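Local coordinates for protein kallikrein-10 (Homo sapiens, PDB 5LPE) that is a zymogen-like serine protease of the kallikrein subfamily, inhibited by zinc, with a tumour-suppressor role in breast and prostate cancer, at residues A[116-121]-A[194-199]. Sequence-based numbering, arbitrary orientation.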
ATOM      1  N   LEU A 116      10.741   2.871  -5.688  1.00 30.89           N
ATOM      2  CA  LEU A 116      10.408   1.459  -5.804  1.00 29.96           C
ATOM      3  C   LEU A 116      11.532   0.569  -5.259  1.00 34.54           C
ATOM      4  O   LEU A 116      12.686   0.985  -5.190  1.00 34.61           O
ATOM      5  CB  LEU A 116      10.127   1.146  -7.267  1.00 30.37           C
ATOM      6  CG  LEU A 116       8.846   1.753  -7.822  1.00 27.13           C
ATOM      7  CD1 LEU A 116       8.888   1.796  -9.335  1.00 17.28           C
ATOM      8  CD2 LEU A 116       7.639   0.987  -7.276  1.00 26.38           C
ATOM      9  N   PRO A 117      11.220  -0.662  -4.847  1.00 32.73           N
ATOM     10  CA  PRO A 117      12.271  -1.535  -4.302  1.00 31.14           C
ATOM     11  C   PRO A 117      13.274  -1.907  -5.382  1.00 28.47           C
ATOM     12  O   PRO A 117      12.894  -2.290  -6.490  1.00 32.61           O
ATOM     13  CB  PRO A 117      11.499  -2.769  -3.806  1.00 23.79           C
ATOM     14  CG  PRO A 117      10.331  -2.831  -4.668  1.00 23.31           C
ATOM     15  CD  PRO A 117       9.933  -1.371  -4.939  1.00 24.90           C
ATOM     16  N   TYR A 118      14.555  -1.765  -5.056  1.00 31.50           N
ATOM     17  CA  TYR A 118      15.666  -2.274  -5.845  1.00 31.71           C
ATOM     18  C   TYR A 118      16.174  -3.613  -5.314  1.00 33.09           C
ATOM     19  O   TYR A 118      17.185  -4.131  -5.805  1.00 34.01           O
ATOM     20  CB  TYR A 118      16.791  -1.236  -5.908  1.00 22.35           C
ATOM     21  CG  TYR A 118      17.304  -0.786  -4.566  1.00 27.91           C
ATOM     22  CD1 TYR A 118      16.682   0.231  -3.860  1.00 27.11           C
ATOM     23  CD2 TYR A 118      18.420  -1.379  -4.003  1.00 35.45           C
ATOM     24  CE1 TYR A 118      17.158   0.637  -2.645  1.00 31.15           C
ATOM     25  CE2 TYR A 118      18.903  -0.979  -2.782  1.00 32.01           C
ATOM     26  CZ  TYR A 118      18.273   0.028  -2.110  1.00 34.50           C
ATOM     27  OH  TYR A 118      18.772   0.422  -0.889  1.00 47.59           O
ATOM     28  N   ARG A 119      15.463  -4.199  -4.353  1.00 35.22           N
ATOM     29  CA  ARG A 119      15.941  -5.246  -3.463  1.00 29.38           C
ATOM     30  C   ARG A 119      14.739  -5.718  -2.648  1.00 36.54           C
ATOM     31  O   ARG A 119      13.782  -4.963  -2.453  1.00 37.46           O
ATOM     32  CB  ARG A 119      17.032  -4.657  -2.557  1.00 37.24           C
ATOM     33  CG  ARG A 119      17.945  -5.571  -1.771  1.00 43.29           C
ATOM     34  CD  ARG A 119      18.763  -4.707  -0.761  1.00 46.50           C
ATOM     35  NE  ARG A 119      17.906  -4.002   0.202  1.00 48.93           N
ATOM     36  CZ  ARG A 119      17.260  -4.602   1.204  1.00 51.53           C
ATOM     37  NH1 ARG A 119      17.373  -5.917   1.370  1.00 49.90           N
ATOM     38  NH2 ARG A 119      16.497  -3.899   2.039  1.00 47.16           N
ATOM     39  N   CYS A 120      14.804  -6.946  -2.148  1.00 40.92           N
ATOM     40  CA  CYS A 120      13.727  -7.504  -1.337  1.00 33.97           C
ATOM     41  C   CYS A 120      14.077  -7.373   0.138  1.00 33.36           C
ATOM     42  O   CYS A 120      15.225  -7.585   0.541  1.00 36.35           O
ATOM     43  CB  CYS A 120      13.461  -8.975  -1.666  1.00 33.43           C
ATOM     44  SG  CYS A 120      12.783  -9.335  -3.302  1.00 44.67           S
ATOM     45  N   ALA A 121      13.083  -7.014   0.935  1.00 33.27           N
ATOM     46  CA  ALA A 121      13.289  -6.862   2.360  1.00 33.59           C
ATOM     47  C   ALA A 121      13.211  -8.227   3.022  1.00 31.78           C
ATOM     48  O   ALA A 121      12.391  -9.069   2.647  1.00 29.24           O
ATOM     49  CB  ALA A 121      12.254  -5.908   2.947  1.00 32.02           C
ATOM     50  N   ASP A 194      12.991   1.378   5.048  1.00 45.86           N
ATOM     51  CA  ASP A 194      14.119   2.253   4.706  1.00 47.53           C
ATOM     52  C   ASP A 194      13.780   3.148   3.509  1.00 45.52           C
ATOM     53  O   ASP A 194      14.553   3.273   2.547  1.00 46.39           O
ATOM     54  CB  ASP A 194      15.392   1.434   4.447  1.00 49.70           C
ATOM     55  CG  ASP A 194      16.649   2.105   5.011  1.00 62.80           C
ATOM     56  OD1 ASP A 194      16.593   3.335   5.230  1.00 59.06           O
ATOM     57  OD2 ASP A 194      17.694   1.423   5.209  1.00 66.07           O
ATOM     58  N   GLU A 195      12.614   3.806   3.594  1.00 45.15           N
ATOM     59  CA  GLU A 195      12.133   4.715   2.540  1.00 45.29           C
ATOM     60  C   GLU A 195      12.124   4.062   1.155  1.00 35.82           C
ATOM     61  O   GLU A 195      12.397   4.704   0.134  1.00 35.96           O
ATOM     62  CB  GLU A 195      12.935   6.013   2.541  1.00 52.14           C
ATOM     63  CG  GLU A 195      12.527   6.949   3.674  1.00 48.99           C
ATOM     64  CD  GLU A 195      12.084   8.267   3.133  1.00 52.78           C
ATOM     65  OE1 GLU A 195      11.898   9.212   3.921  1.00 59.29           O
ATOM     66  OE2 GLU A 195      11.918   8.354   1.900  1.00 50.40           O
ATOM     67  N   THR A 196      11.821   2.767   1.150  1.00 34.28           N
ATOM     68  CA  THR A 196      11.470   1.967  -0.017  1.00 36.63           C
ATOM     69  C   THR A 196      10.067   1.384   0.176  1.00 32.71           C
ATOM     70  O   THR A 196       9.589   1.223   1.301  1.00 28.67           O
ATOM     71  CB  THR A 196      12.486   0.820  -0.245  1.00 33.40           C
ATOM     72  OG1 THR A 196      13.235   0.615   0.955  1.00 43.21           O
ATOM     73  CG2 THR A 196      13.461   1.109  -1.390  1.00 31.36           C
ATOM     74  N   LEU A 197       9.426   1.049  -0.943  1.00 28.66           N
ATOM     75  CA  LEU A 197       8.102   0.447  -0.955  1.00 23.23           C
ATOM     76  C   LEU A 197       8.302  -1.051  -1.096  1.00 24.04           C
ATOM     77  O   LEU A 197       8.660  -1.529  -2.172  1.00 28.12           O
ATOM     78  CB  LEU A 197       7.291   0.978  -2.130  1.00 26.79           C
ATOM     79  CG  LEU A 197       5.904   0.410  -2.356  1.00 21.07           C
ATOM     80  CD1 LEU A 197       4.913   1.110  -1.434  1.00 21.86           C
ATOM     81  CD2 LEU A 197       5.586   0.638  -3.792  1.00 13.04           C
ATOM     82  N   GLN A 198       8.102  -1.794  -0.019  1.00 20.83           N
ATOM     83  CA  GLN A 198       8.211  -3.232  -0.143  1.00 22.40           C
ATOM     84  C   GLN A 198       6.867  -3.952  -0.300  1.00 22.97           C
ATOM     85  O   GLN A 198       6.856  -5.106  -0.744  1.00 19.22           O
ATOM     86  CB  GLN A 198       9.000  -3.780   1.056  1.00 25.13           C
ATOM     87  CG  GLN A 198      10.489  -3.355   1.059  1.00 22.34           C
ATOM     88  CD  GLN A 198      11.309  -4.052  -0.021  1.00 24.03           C
ATOM     89  OE1 GLN A 198      10.896  -5.072  -0.572  1.00 29.11           O
ATOM     90  NE2 GLN A 198      12.464  -3.500  -0.330  1.00 23.11           N
ATOM     91  N   GLY A 199       5.730  -3.305  -0.035  1.00 18.96           N
ATOM     92  CA  GLY A 199       4.483  -4.045  -0.058  1.00 18.27           C
ATOM     93  C   GLY A 199       3.250  -3.182  -0.180  1.00 18.73           C
ATOM     94  O   GLY A 199       3.214  -2.047   0.303  1.00 23.54           O
TER
HETATM   95  O   HOH W   1      10.478  -8.101   0.469  1.00 28.00           O
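Q198 reaches from its strand to the backbone of the 116-121 loop, its CG and CD lying against the methyl of A121, with A121 CB 3.6 Å from Q198 CD. CG anti to the carbonyl carbon and a bend at chi2 (-71°) bring the amide there. NE2 donates to R119 O at 2.9 Å, nearly straight at 166°; the oxygen lies in the amide plane, whereas the donor stands above the carbonyl plane. OE1 accepts a long, weak bond from A121 N (3.3 Å) and one from a water that also donates to A121 O. Glutamine suits the place because its amide carries an N-H and an oxygen side by side, one for R119 O, the other for A121 N; a leucine here lacks both, so the loop would probably be held less firmly. P117, with no N-H to satisfy, sets its ring face off-centre over L197 O, CD nearest at 3.0 Å. Beyond it, branched L116 and L197 run side by side, offering CD2 methyls 4.1 Å apart for apolar packing, and threonine gives T196 the CG2 methyl that meets Y118 CE1 obliquely. The contact straps the interdomain linker of the trypsin fold to strand 196-203 of the second barrel, at a classic bulge where Q198 and G199 face L191. L197 also packs on strand 26-35 of the first barrel, C120 is disulfide-bonded to C221, and L116 and P117 rest on helix 224-230.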